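Local coordinates for tRNA(Ile2) 2-agmatinylcytidine synthetase TiaS (PDB 5XOB), which catalyses the ATP-dependent attachment of agmatine to the wobble cytidine of an isoleucine tRNA, changing the codon it reads from AUG to AUA, at residues A[156-164]-A[210-221]. Sequence-based numbering, arbitrary orientation.
Sequences FTLELIAYR and CPVLYGIRGESV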
loop_
_atom_site.group_PDB
_atom_site.type_symbol
_atom_site.label_atom_id
_atom_site.label_comp_id
_atom_site.label_asym_id
_atom_site.label_seq_id
_atom_site.Cartn_x
_atom_site.Cartn_y
_atom_site.Cartn_z
ATOM N N PHE A 156 4.685 -8.417 9.588
ATOM C CA PHE A 156 4.902 -7.015 9.906
ATOM C C PHE A 156 6.173 -6.558 9.214
ATOM O O PHE A 156 6.988 -7.376 8.796
ATOM C CB PHE A 156 5.027 -6.822 11.420
ATOM C CG PHE A 156 6.173 -7.574 12.026
ATOM C CD1 PHE A 156 6.017 -8.894 12.425
ATOM C CD2 PHE A 156 7.416 -6.973 12.177
ATOM C CE1 PHE A 156 7.076 -9.600 12.975
ATOM C CE2 PHE A 156 8.479 -7.670 12.725
ATOM C CZ PHE A 156 8.309 -8.986 13.126
ATOM N N THR A 157 6.330 -5.253 9.078
ATOM C CA THR A 157 7.599 -4.685 8.654
ATOM C C THR A 157 7.965 -3.562 9.613
ATOM O O THR A 157 7.154 -3.160 10.457
ATOM C CB THR A 157 7.554 -4.191 7.194
ATOM O OG1 THR A 157 6.547 -3.177 7.038
ATOM C CG2 THR A 157 7.253 -5.348 6.279
ATOM N N LEU A 158 9.196 -3.082 9.503
ATOM C CA LEU A 158 9.671 -2.019 10.366
ATOM C C LEU A 158 9.805 -0.748 9.555
ATOM O O LEU A 158 10.083 -0.800 8.359
ATOM C CB LEU A 158 11.022 -2.393 10.986
ATOM C CG LEU A 158 11.094 -3.704 11.775
ATOM C CD1 LEU A 158 12.529 -3.986 12.205
ATOM C CD2 LEU A 158 10.169 -3.682 12.983
ATOM N N GLU A 159 9.575 0.390 10.203
ATOM C CA GLU A 159 9.919 1.673 9.615
ATOM C C GLU A 159 10.642 2.560 10.616
ATOM O O GLU A 159 10.190 2.757 11.744
ATOM C CB GLU A 159 8.704 2.412 9.040
ATOM C CG GLU A 159 9.107 3.308 7.864
ATOM C CD GLU A 159 7.984 4.170 7.312
ATOM O OE1 GLU A 159 6.828 4.008 7.751
ATOM O OE2 GLU A 159 8.266 5.011 6.426
ATOM N N LEU A 160 11.780 3.082 10.182
ATOM C CA LEU A 160 12.512 4.034 10.969
ATOM C C LEU A 160 12.083 5.386 10.478
ATOM O O LEU A 160 12.242 5.721 9.303
ATOM C CB LEU A 160 14.007 3.846 10.805
ATOM C CG LEU A 160 14.864 4.792 11.635
ATOM C CD1 LEU A 160 16.139 4.083 12.051
ATOM C CD2 LEU A 160 15.175 6.042 10.828
ATOM N N ILE A 161 11.521 6.159 11.392
ATOM C CA ILE A 161 11.020 7.462 11.059
ATOM C C ILE A 161 11.903 8.484 11.736
ATOM O O ILE A 161 12.115 8.432 12.951
ATOM C CB ILE A 161 9.560 7.633 11.494
ATOM C CG1 ILE A 161 8.708 6.537 10.848
ATOM C CG2 ILE A 161 9.059 9.012 11.086
ATOM C CD1 ILE A 161 7.247 6.558 11.230
ATOM N N ALA A 162 12.410 9.401 10.917
ATOM C CA ALA A 162 13.266 10.472 11.362
ATOM C C ALA A 162 12.502 11.777 11.269
ATOM O O ALA A 162 11.885 12.071 10.241
ATOM C CB ALA A 162 14.504 10.533 10.488
ATOM N N TYR A 163 12.549 12.556 12.348
ATOM C CA TYR A 163 11.843 13.822 12.407
ATOM C C TYR A 163 12.819 14.986 12.399
ATOM O O TYR A 163 13.976 14.862 12.813
ATOM C CB TYR A 163 10.962 13.892 13.653
ATOM C CG TYR A 163 10.011 12.725 13.777
ATOM C CD1 TYR A 163 8.855 12.650 13.000
ATOM C CD2 TYR A 163 10.270 11.686 14.670
ATOM C CE1 TYR A 163 7.985 11.574 13.116
ATOM C CE2 TYR A 163 9.411 10.610 14.789
ATOM C CZ TYR A 163 8.272 10.558 14.015
ATOM O OH TYR A 163 7.440 9.479 14.147
ATOM N N ARG A 164 12.315 16.116 11.919
ATOM C CA ARG A 164 13.072 17.351 11.830
ATOM C C ARG A 164 13.059 18.112 13.151
ATOM O O ARG A 164 12.302 17.793 14.091
ATOM C CB ARG A 164 12.486 18.265 10.743
ATOM C CG ARG A 164 12.004 17.542 9.492
ATOM C CD ARG A 164 12.382 18.300 8.234
ATOM N NE ARG A 164 11.340 19.198 7.752
ATOM C CZ ARG A 164 11.542 20.192 6.885
ATOM N NH1 ARG A 164 12.759 20.448 6.398
ATOM N NH2 ARG A 164 10.515 20.947 6.508
ATOM N N CYS A 210 4.970 18.542 7.094
ATOM C CA CYS A 210 4.900 17.763 8.330
ATOM C C CYS A 210 6.277 17.667 9.009
ATOM O O CYS A 210 7.284 18.114 8.442
ATOM C CB CYS A 210 4.329 16.364 8.025
ATOM S SG CYS A 210 5.463 15.196 7.223
ATOM N N PRO A 211 6.319 17.105 10.236
ATOM C CA PRO A 211 7.585 16.890 10.965
ATOM C C PRO A 211 8.495 15.753 10.491
ATOM O O PRO A 211 9.627 15.662 10.957
ATOM C CB PRO A 211 7.126 16.597 12.408
ATOM C CG PRO A 211 5.682 16.257 12.316
ATOM C CD PRO A 211 5.155 17.013 11.138
ATOM N N VAL A 212 8.022 14.889 9.602
ATOM C CA VAL A 212 8.848 13.787 9.138
ATOM C C VAL A 212 9.868 14.278 8.124
ATOM O O VAL A 212 9.514 14.942 7.146
ATOM C CB VAL A 212 8.006 12.666 8.505
ATOM C CG1 VAL A 212 8.906 11.605 7.870
ATOM C CG2 VAL A 212 7.113 12.038 9.563
ATOM N N LEU A 213 11.131 13.940 8.374
ATOM C CA LEU A 213 12.209 14.182 7.425
ATOM C C LEU A 213 12.182 13.061 6.393
ATOM O O LEU A 213 12.054 13.302 5.190
ATOM C CB LEU A 213 13.569 14.196 8.136
ATOM C CG LEU A 213 14.654 15.131 7.583
ATOM C CD1 LEU A 213 16.020 14.565 7.951
ATOM C CD2 LEU A 213 14.568 15.392 6.080
ATOM N N TYR A 214 12.317 11.831 6.887
ATOM C CA TYR A 214 12.227 10.637 6.062
ATOM C C TYR A 214 11.763 9.460 6.909
ATOM O O TYR A 214 11.889 9.475 8.136
ATOM C CB TYR A 214 13.575 10.307 5.401
ATOM C CG TYR A 214 14.697 9.938 6.361
ATOM C CD1 TYR A 214 15.743 10.821 6.603
ATOM C CD2 TYR A 214 14.725 8.702 7.014
ATOM C CE1 TYR A 214 16.784 10.495 7.468
ATOM C CE2 TYR A 214 15.759 8.371 7.892
ATOM C CZ TYR A 214 16.788 9.273 8.113
ATOM O OH TYR A 214 17.828 8.973 8.971
ATOM N N GLY A 215 11.230 8.443 6.237
ATOM C CA GLY A 215 10.881 7.175 6.869
ATOM C C GLY A 215 11.390 6.012 6.036
ATOM O O GLY A 215 11.048 5.886 4.862
ATOM N N ILE A 216 12.190 5.149 6.648
ATOM C CA ILE A 216 12.804 4.051 5.924
ATOM C C ILE A 216 12.167 2.709 6.296
ATOM O O ILE A 216 12.185 2.309 7.458
ATOM C CB ILE A 216 14.324 4.062 6.160
ATOM C CG1 ILE A 216 14.906 5.311 5.489
ATOM C CG2 ILE A 216 14.992 2.808 5.601
ATOM C CD1 ILE A 216 16.319 5.635 5.906
ATOM N N ARG A 217 11.599 2.034 5.292
ATOM C CA ARG A 217 10.979 0.718 5.462
ATOM C C ARG A 217 12.020 -0.385 5.399
ATOM O O ARG A 217 12.940 -0.325 4.586
ATOM C CB ARG A 217 9.926 0.469 4.373
ATOM C CG ARG A 217 8.509 0.809 4.796
ATOM C CD ARG A 217 7.522 0.739 3.640
ATOM N NE ARG A 217 6.320 1.512 3.955
ATOM C CZ ARG A 217 6.120 2.792 3.643
ATOM N NH1 ARG A 217 7.024 3.499 2.966
ATOM N NH2 ARG A 217 4.989 3.374 4.010
ATOM N N GLY A 218 11.867 -1.412 6.232
ATOM C CA GLY A 218 12.793 -2.532 6.191
ATOM C C GLY A 218 12.443 -3.719 7.061
ATOM O O GLY A 218 11.413 -3.739 7.731
ATOM N N GLU A 219 13.338 -4.704 7.056
ATOM C CA GLU A 219 13.080 -6.007 7.671
ATOM C C GLU A 219 13.741 -6.196 9.043
ATOM O O GLU A 219 13.312 -7.048 9.827
ATOM C CB GLU A 219 13.543 -7.120 6.727
ATOM C CG GLU A 219 12.896 -7.084 5.348
ATOM C CD GLU A 219 11.446 -7.556 5.336
ATOM O OE1 GLU A 219 10.993 -8.258 6.271
ATOM O OE2 GLU A 219 10.750 -7.231 4.359
ATOM N N SER A 220 14.779 -5.419 9.340
ATOM C CA SER A 220 15.485 -5.584 10.604
ATOM C C SER A 220 15.865 -4.256 11.189
ATOM O O SER A 220 15.978 -3.250 10.478
ATOM C CB SER A 220 16.752 -6.417 10.411
ATOM O OG SER A 220 17.722 -5.695 9.668
ATOM N N VAL A 221 16.088 -4.271 12.496
ATOM C CA VAL A 221 16.545 -3.082 13.197
ATOM C C VAL A 221 17.955 -2.772 12.696
ATOM O O VAL A 221 18.272 -1.615 12.422
ATOM C CB VAL A 221 16.511 -3.267 14.733
ATOM C CG1 VAL A 221 16.906 -1.979 15.445
ATOM C CG2 VAL A 221 15.122 -3.703 15.190
#
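Leu158 with Gly218 and Leu160 with Ile216 form two hydrogen-bonded antiparallel pairs, with the non-hydrogen-bonded pair Glu159 and Arg217 between them, and together they supply four backbone bonds, among them Ile216 N to Leu160 O at 2.7 Å. The pattern changes at Ala162. Ala162 N donates to Tyr214 O (2.8 Å), but Ala162 O takes Leu213 N at 2.7 Å and, only weakly, Tyr214 N, which makes Leu213 and Tyr214 a classic beta bulge. Past the bulge, Arg164 N still reaches Pro211 O, which also lies in the plane of the Tyr163 ring, at its edge.

Glu159, extended with CG anti to the backbone N (chi1 -151°), lays its carboxylate across Gly215, where the missing side chain makes room for it. Glu159 OE2 sits over one face of the Arg217 guanidinium, 4.0 Å from Arg217 NH1; it lies well out of the guanidinium plane and no N-H points at it, a long salt bridge of charge alone.

On the other face of the sheet, Tyr214 CG lies between the backbone N and the carbonyl carbon (chi1 65°), which swings the ring back across to Ala162: Ala162 CB stands 3.6 Å from the Tyr214 ring centroid, a CH-pi contact. Leu160 CD2 comes obliquely to Tyr214 CE2 (3.8 Å). Leu158, Leu160 and Ile216 rest on Leu224 of helix 221-230, which Ser220 N-caps through Ala223 N, while Tyr214 touches Met228. Strand 239-244 flanks 157-163 on its other edge, leaving 212-218 outermost in the eight-stranded sheet.

Within the FLD domain, strand 212-218 is thus held to 157-163 chiefly by backbone hydrogen bonds, while the one charged pair is long and out of plane; the bulge absorbs a one-residue slip in register and an apolar face docks the helix.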